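Local coordinates for CBS domain-containing protein CBSX2, chloroplastic (Arabidopsis thaliana, PDB 3SL7) that probably modulates the chloroplast thioredoxin system through its pair of CBS domains, and by that route influences plant development, at residues R13-P21 and V37-W47; L49-L58 and V100-V110. One frame throughout, in Å; residues are numbered along the deposited sequence.

Interaction 1 (R13-P21 and V37-W47)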
# COMPACT_ATOMS: atom_id res chain seq x y z
N ARG A 13 -11.96 0.41 13.20
CA ARG A 13 -11.51 -0.88 13.70
C ARG A 13 -11.89 -2.00 12.73
O ARG A 13 -11.11 -2.92 12.49
CB ARG A 13 -12.14 -1.13 15.07
CG ARG A 13 -11.70 -2.38 15.83
CD ARG A 13 -12.54 -2.47 17.11
NE ARG A 13 -12.21 -3.58 18.00
CZ ARG A 13 -11.67 -3.45 19.21
NH1 ARG A 13 -11.39 -2.25 19.70
NH2 ARG A 13 -11.42 -4.52 19.95
N GLN A 14 -13.09 -1.91 12.16
CA GLN A 14 -13.61 -2.99 11.32
C GLN A 14 -12.79 -3.18 10.05
O GLN A 14 -12.89 -4.21 9.39
CB GLN A 14 -15.09 -2.78 10.98
CG GLN A 14 -15.41 -1.45 10.30
CD GLN A 14 -15.91 -0.40 11.28
OE1 GLN A 14 -15.46 -0.33 12.42
NE2 GLN A 14 -16.85 0.42 10.82
N ASN A 15 -11.97 -2.19 9.71
CA ASN A 15 -11.14 -2.29 8.51
C ASN A 15 -9.66 -2.52 8.82
O ASN A 15 -8.83 -2.48 7.92
CB ASN A 15 -11.35 -1.07 7.62
CG ASN A 15 -12.80 -0.90 7.20
OD1 ASN A 15 -13.38 0.17 7.36
ND2 ASN A 15 -13.39 -1.97 6.69
N LEU A 16 -9.35 -2.78 10.08
CA LEU A 16 -7.97 -3.07 10.47
C LEU A 16 -7.62 -4.50 10.12
O LEU A 16 -8.49 -5.37 10.05
CB LEU A 16 -7.74 -2.86 11.97
CG LEU A 16 -8.07 -1.46 12.48
CD1 LEU A 16 -7.88 -1.26 13.99
CD2 LEU A 16 -7.49 -0.34 11.63
N HIS A 17 -6.33 -4.73 9.92
CA HIS A 17 -5.80 -6.07 9.78
C HIS A 17 -4.75 -6.24 10.87
O HIS A 17 -3.73 -5.56 10.87
CB HIS A 17 -5.21 -6.25 8.39
CG HIS A 17 -6.07 -5.67 7.31
ND1 HIS A 17 -7.32 -6.17 7.02
CD2 HIS A 17 -5.88 -4.61 6.49
CE1 HIS A 17 -7.86 -5.46 6.04
NE2 HIS A 17 -7.01 -4.50 5.71
N VAL A 18 -5.04 -7.11 11.83
CA VAL A 18 -4.20 -7.24 13.00
C VAL A 18 -3.57 -8.61 13.06
O VAL A 18 -4.10 -9.57 12.50
CB VAL A 18 -4.99 -7.02 14.30
CG1 VAL A 18 -5.61 -5.61 14.34
CG2 VAL A 18 -6.07 -8.08 14.44
N VAL A 19 -2.42 -8.69 13.73
CA VAL A 19 -1.84 -9.97 14.11
C VAL A 19 -1.49 -9.90 15.59
O VAL A 19 -1.63 -8.85 16.21
CB VAL A 19 -0.57 -10.29 13.30
CG1 VAL A 19 -0.93 -10.51 11.83
CG2 VAL A 19 0.44 -9.15 13.44
N LYS A 20 -1.04 -11.02 16.15
CA LYS A 20 -0.61 -11.06 17.53
C LYS A 20 0.87 -11.40 17.59
O LYS A 20 1.43 -11.83 16.60
CB LYS A 20 -1.43 -12.08 18.30
CG LYS A 20 -2.93 -11.87 18.18
CD LYS A 20 -3.68 -12.82 19.08
CE LYS A 20 -5.18 -12.61 18.98
NZ LYS A 20 -5.91 -13.60 19.83
N PRO A 21 1.51 -11.20 18.75
CA PRO A 21 2.93 -11.53 18.85
C PRO A 21 3.17 -13.01 18.55
O PRO A 21 4.25 -13.39 18.11
CB PRO A 21 3.26 -11.21 20.30
CG PRO A 21 2.25 -10.10 20.66
CD PRO A 21 1.00 -10.55 19.97
N VAL A 37 -1.61 -4.76 2.35
CA VAL A 37 -0.97 -3.73 3.16
C VAL A 37 0.49 -4.10 3.39
O VAL A 37 0.89 -5.25 3.17
CB VAL A 37 -1.70 -3.51 4.51
CG1 VAL A 37 -3.11 -3.01 4.26
CG2 VAL A 37 -1.72 -4.78 5.34
N THR A 38 1.29 -3.14 3.83
CA THR A 38 2.70 -3.40 4.05
C THR A 38 3.05 -3.41 5.53
O THR A 38 4.19 -3.70 5.90
CB THR A 38 3.58 -2.35 3.36
OG1 THR A 38 3.34 -1.07 3.96
CG2 THR A 38 3.26 -2.30 1.87
N GLY A 39 2.08 -3.09 6.38
CA GLY A 39 2.32 -3.10 7.80
C GLY A 39 1.06 -3.48 8.55
O GLY A 39 -0.04 -3.34 8.03
N LEU A 40 1.24 -3.97 9.77
CA LEU A 40 0.13 -4.47 10.57
C LEU A 40 0.30 -4.07 12.01
O LEU A 40 1.40 -4.19 12.56
CB LEU A 40 0.12 -6.00 10.53
CG LEU A 40 -0.04 -6.70 9.19
CD1 LEU A 40 0.52 -8.12 9.30
CD2 LEU A 40 -1.49 -6.72 8.77
N PRO A 41 -0.79 -3.61 12.65
CA PRO A 41 -0.73 -3.42 14.09
C PRO A 41 -0.73 -4.78 14.76
O PRO A 41 -1.36 -5.72 14.26
CB PRO A 41 -2.05 -2.67 14.40
CG PRO A 41 -2.94 -2.96 13.26
CD PRO A 41 -2.07 -3.16 12.06
N VAL A 42 -0.01 -4.89 15.86
CA VAL A 42 -0.01 -6.12 16.63
C VAL A 42 -0.78 -5.90 17.92
O VAL A 42 -0.49 -4.95 18.66
CB VAL A 42 1.43 -6.56 16.95
CG1 VAL A 42 1.45 -7.98 17.51
CG2 VAL A 42 2.31 -6.46 15.67
N ILE A 43 -1.75 -6.75 18.19
CA ILE A 43 -2.53 -6.68 19.41
C ILE A 43 -2.34 -7.94 20.24
O ILE A 43 -1.80 -8.93 19.73
CB ILE A 43 -4.04 -6.56 19.10
CG1 ILE A 43 -4.48 -7.72 18.21
CG2 ILE A 43 -4.33 -5.23 18.44
CD1 ILE A 43 -5.98 -7.91 18.16
N ASP A 44 -2.76 -7.91 21.50
CA ASP A 44 -2.84 -9.14 22.27
C ASP A 44 -4.26 -9.66 22.21
O ASP A 44 -5.11 -9.10 21.51
CB ASP A 44 -2.36 -8.96 23.71
CG ASP A 44 -3.25 -8.05 24.53
OD1 ASP A 44 -4.38 -7.72 24.09
OD2 ASP A 44 -2.83 -7.67 25.65
N ASP A 45 -4.53 -10.72 22.97
CA ASP A 45 -5.82 -11.38 22.94
C ASP A 45 -7.00 -10.46 23.27
O ASP A 45 -8.14 -10.73 22.88
CB ASP A 45 -5.81 -12.62 23.85
CG ASP A 45 -4.87 -13.72 23.34
OD1 ASP A 45 -4.56 -13.73 22.13
OD2 ASP A 45 -4.45 -14.57 24.16
N ASN A 46 -6.73 -9.36 23.97
CA ASN A 46 -7.79 -8.43 24.39
C ASN A 46 -7.83 -7.15 23.56
O ASN A 46 -8.44 -6.16 23.96
CB ASN A 46 -7.66 -8.08 25.88
CG ASN A 46 -7.63 -9.31 26.76
OD1 ASN A 46 -6.71 -9.48 27.56
ND2 ASN A 46 -8.64 -10.17 26.63
N TRP A 47 -7.16 -7.16 22.41
CA TRP A 47 -7.14 -6.02 21.51
C TRP A 47 -6.33 -4.84 22.02
O TRP A 47 -6.39 -3.75 21.46
CB TRP A 47 -8.56 -5.59 21.13
CG TRP A 47 -8.99 -6.33 19.93
CD1 TRP A 47 -9.43 -7.62 19.87
CD2 TRP A 47 -8.95 -5.86 18.58
NE1 TRP A 47 -9.69 -7.97 18.57
CE2 TRP A 47 -9.40 -6.91 17.76
CE3 TRP A 47 -8.59 -4.64 17.99
CZ2 TRP A 47 -9.51 -6.78 16.38
CZ3 TRP A 47 -8.68 -4.52 16.62
CH2 TRP A 47 -9.14 -5.58 15.83

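Interaction 2 (L49-L58 and V100-V110)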
# COMPACT_ATOMS: atom_id res chain seq x y z
N LEU A 49 -3.20 -2.77 21.99
CA LEU A 49 -2.17 -2.54 20.98
C LEU A 49 -0.82 -2.79 21.65
O LEU A 49 -0.50 -2.15 22.65
CB LEU A 49 -2.27 -1.11 20.46
CG LEU A 49 -1.47 -0.61 19.25
CD1 LEU A 49 -0.12 -0.14 19.67
CD2 LEU A 49 -1.39 -1.67 18.17
N VAL A 50 -0.05 -3.74 21.13
CA VAL A 50 1.24 -4.05 21.74
C VAL A 50 2.44 -3.73 20.85
O VAL A 50 3.58 -3.66 21.31
CB VAL A 50 1.31 -5.51 22.22
CG1 VAL A 50 0.16 -5.81 23.16
CG2 VAL A 50 1.33 -6.48 21.02
N GLY A 51 2.17 -3.52 19.56
CA GLY A 51 3.24 -3.23 18.63
C GLY A 51 2.76 -3.07 17.21
O GLY A 51 1.56 -3.07 16.94
N VAL A 52 3.71 -2.88 16.32
CA VAL A 52 3.44 -2.81 14.90
C VAL A 52 4.52 -3.62 14.20
O VAL A 52 5.63 -3.78 14.73
CB VAL A 52 3.48 -1.35 14.38
CG1 VAL A 52 2.38 -0.51 15.07
CG2 VAL A 52 4.84 -0.73 14.62
N VAL A 53 4.21 -4.15 13.03
CA VAL A 53 5.18 -4.95 12.28
C VAL A 53 4.98 -4.71 10.80
O VAL A 53 3.84 -4.56 10.34
CB VAL A 53 5.08 -6.46 12.64
CG1 VAL A 53 3.76 -7.04 12.14
CG2 VAL A 53 6.27 -7.21 12.06
N SER A 54 6.08 -4.63 10.06
CA SER A 54 6.03 -4.33 8.65
C SER A 54 6.62 -5.43 7.80
O SER A 54 7.30 -6.31 8.33
CB SER A 54 6.81 -3.05 8.37
OG SER A 54 6.24 -1.97 9.06
N ASP A 55 6.37 -5.36 6.49
CA ASP A 55 7.00 -6.30 5.57
C ASP A 55 8.52 -6.29 5.72
O ASP A 55 9.15 -7.34 5.68
CB ASP A 55 6.58 -6.04 4.11
CG ASP A 55 6.64 -4.57 3.73
OD1 ASP A 55 7.22 -3.75 4.48
OD2 ASP A 55 6.11 -4.22 2.65
N TYR A 56 9.11 -5.11 5.93
CA TYR A 56 10.56 -4.99 6.09
C TYR A 56 11.07 -5.69 7.36
O TYR A 56 12.25 -6.03 7.45
CB TYR A 56 11.02 -3.51 6.03
CG TYR A 56 10.32 -2.55 6.96
CD1 TYR A 56 9.45 -1.58 6.47
CD2 TYR A 56 10.53 -2.60 8.34
CE1 TYR A 56 8.81 -0.69 7.33
CE2 TYR A 56 9.88 -1.72 9.20
CZ TYR A 56 9.03 -0.76 8.69
OH TYR A 56 8.39 0.11 9.55
N ASP A 57 10.19 -5.91 8.33
CA ASP A 57 10.57 -6.64 9.54
C ASP A 57 10.48 -8.13 9.29
O ASP A 57 11.36 -8.89 9.69
CB ASP A 57 9.63 -6.28 10.69
CG ASP A 57 9.71 -4.82 11.09
OD1 ASP A 57 10.83 -4.29 11.17
OD2 ASP A 57 8.63 -4.22 11.33
N LEU A 58 9.39 -8.54 8.64
CA LEU A 58 9.12 -9.95 8.41
C LEU A 58 10.07 -10.58 7.39
O LEU A 58 10.32 -11.78 7.43
CB LEU A 58 7.66 -10.13 7.98
CG LEU A 58 6.60 -9.64 8.96
CD1 LEU A 58 5.23 -9.66 8.32
CD2 LEU A 58 6.62 -10.49 10.24
N VAL A 100 5.74 -13.19 14.97
CA VAL A 100 5.70 -11.74 14.88
C VAL A 100 6.37 -11.08 16.09
O VAL A 100 7.13 -10.14 15.92
CB VAL A 100 4.24 -11.23 14.76
CG1 VAL A 100 4.17 -9.73 15.07
CG2 VAL A 100 3.71 -11.55 13.37
N GLY A 101 6.07 -11.57 17.28
CA GLY A 101 6.63 -11.01 18.50
C GLY A 101 8.12 -10.71 18.40
O GLY A 101 8.58 -9.67 18.84
N ASP A 102 8.90 -11.63 17.81
CA ASP A 102 10.34 -11.43 17.74
C ASP A 102 10.72 -10.23 16.87
O ASP A 102 11.74 -9.58 17.10
CB ASP A 102 11.03 -12.71 17.23
CG ASP A 102 11.08 -13.81 18.29
OD1 ASP A 102 10.00 -14.29 18.69
OD2 ASP A 102 12.18 -14.24 18.67
N LEU A 103 9.89 -9.93 15.87
CA LEU A 103 10.29 -9.02 14.80
C LEU A 103 9.58 -7.68 14.86
O LEU A 103 9.91 -6.75 14.12
CB LEU A 103 9.99 -9.65 13.45
CG LEU A 103 10.61 -11.04 13.23
CD1 LEU A 103 10.30 -11.53 11.83
CD2 LEU A 103 12.10 -10.99 13.46
N MSE A 104 8.58 -7.59 15.72
CA MSE A 104 7.76 -6.40 15.80
C MSE A 104 8.45 -5.25 16.52
O MSE A 104 9.49 -5.40 17.18
CB MSE A 104 6.44 -6.73 16.49
CG MSE A 104 6.58 -6.82 18.00
SE MSE A 104 4.90 -7.18 18.89
CE MSE A 104 5.48 -7.16 20.74
N THR A 105 7.87 -4.07 16.38
CA THR A 105 8.29 -2.91 17.11
C THR A 105 7.27 -2.69 18.20
O THR A 105 6.10 -2.42 17.91
CB THR A 105 8.36 -1.68 16.20
OG1 THR A 105 9.46 -1.84 15.29
CG2 THR A 105 8.54 -0.41 17.02
N PRO A 106 7.68 -2.83 19.46
CA PRO A 106 6.75 -2.73 20.57
C PRO A 106 6.49 -1.26 20.91
O PRO A 106 7.29 -0.40 20.53
CB PRO A 106 7.51 -3.40 21.70
CG PRO A 106 8.94 -3.00 21.42
CD PRO A 106 9.08 -3.00 19.92
N SER A 107 5.38 -0.98 21.57
CA SER A 107 5.18 0.34 22.16
C SER A 107 5.29 1.45 21.10
O SER A 107 6.04 2.41 21.29
CB SER A 107 6.24 0.55 23.24
OG SER A 107 5.95 1.68 24.03
N PRO A 108 4.57 1.30 19.97
CA PRO A 108 4.70 2.28 18.89
C PRO A 108 4.05 3.60 19.28
O PRO A 108 3.35 3.67 20.30
CB PRO A 108 3.95 1.63 17.73
CG PRO A 108 2.94 0.74 18.39
CD PRO A 108 3.63 0.22 19.63
N LEU A 109 4.31 4.64 18.48
CA LEU A 109 3.61 5.90 18.59
C LEU A 109 2.15 5.65 18.32
O LEU A 109 1.80 5.00 17.33
CB LEU A 109 4.13 6.89 17.55
CG LEU A 109 5.41 7.64 17.91
CD1 LEU A 109 5.74 8.66 16.83
CD2 LEU A 109 5.23 8.30 19.28
N VAL A 110 1.29 6.18 19.18
CA VAL A 110 -0.14 6.13 18.93
C VAL A 110 -0.83 7.48 19.15
O VAL A 110 -0.27 8.39 19.78
CB VAL A 110 -0.86 5.08 19.80
CG1 VAL A 110 -0.19 3.70 19.69
CG2 VAL A 110 -0.93 5.55 21.25

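Interaction 1 (R13-P21 and V37-W47)
Val19 and Val42 form a single backbone bridge, their CA atoms 5.0 Å apart, with the two chains running in the same direction. Two bonds define it: Val19 N donates to Pro41 O at 3.2 Å, and Ile43 N donates to Val19 O at 2.9 Å with an N-H...O angle of 158°. The loop 13-21 is thereby held along the edge strand 39-43 of the first CBS motif. Val19 CG1 meets Leu40 CD1, and Val19 also packs on Leu31 of helix 25-35. Val18 faces the other way: CG1 touches both Pro41 CG and Trp47 CH2, while CG2 rests 3.7 Å from Ile43 CD1. Trp47 is sandwiched. Over one face of its indole the guanidinium of Arg13 lies nearly flat, planes 24° apart and Arg13 CZ 4.0 Å from the centroid of the Trp47 six-membered ring. This cation-pi stack is off-centre because Arg13 NH2 sits over the CG-CD2 side of the indole, 3.0 Å from Trp47 CG. Arg13 reaches it because CG is anti to the backbone N (chi1 -175°) and the chain stays extended as far as NE. Against the opposite face Ile43 places CD1 over the ring centre. Further along, Lys20 stretches out its chain to a salt bridge, NZ to Asp45 OD1 at 2.7 Å, approaching the carboxylate on its anti side and tilted from its plane. The chemistry is thus graded: aliphatic packing surrounds the bridge, and outside it the loop grips the type I turn Asp44-Trp47 through a cation-pi stack at Trp47 and a salt bridge at Asp45.

Interaction 2 (L49-L58 and V100-V110)
Leu49 presses CD1 against Pro108 CG, tip to tip and tight at 3.4 Å, and also meets Val110 CG1. This is where strand 49-54 of the first CBS motif takes strand 105-106, from the start of the second, as its neighbour, so that antiparallel pairing joins the two repeats of a CBS pair. Val50 O accepts from Ser107 N at 3.2 Å, the donor standing well above the carbonyl plane. Val50 and Gly51 together face Val42 as a classic beta bulge. Gly51 and Pro106 form the non-hydrogen-bonded pair, and Gly51 CA lies only 3.1 Å from Thr105 O. Val52 and Thr105 form the hydrogen-bonded pair: Val52 N reaches Thr105 O at 2.9 Å, and Thr105 N returns to Val52 O in a nearly straight bond of 173°. Their side chains lie side by side on one face, where Val52 CG1 slides past Pro108 CG. Val53 turns to Val100, CG1 to CG1, and sets its CB against CB of Met104, which is present as selenomethionine. In the first turn of helix 55-58, Asp57, with CG beside its backbone N (chi1 -63°), bends back so that OD2 accepts from the backbone N of Ser54, the N-cap residue, at 2.9 Å, while its CB packs 3.5 Å from Leu103 O. With an alanine here the carboxylate is gone, and the Ser54 amide is likely to be left without this partner and the start of the helix less firmly fixed. Leu58, one residue on, crosses Leu103 at an angle, CD2 4.1 Å from Leu103 CD1.

Overall arrangement
Both interactions build on the same three-stranded sheet: 37-47 supplies the edge strand 39-43, 49-58 the middle one, and 100-110 the other edge. They touch directly, Val42 N probably bonding to Gly51 O and Pro21 O to Gly101 N, with their centres about 10 Å apart. Each is partly buried. Interaction 1 stays within the first CBS motif and runs from buried Val19, Pro41 and Val42 to the charged groups Arg13, Lys20 and Asp45 nearer the surface; it has a single bridge plus a salt bridge and a cation-pi stack. Interaction 2 joins the two motifs with three backbone bonds and neither salt bridge nor stack. Val100 packs on Val19 and Val42, so the apolar centres merge.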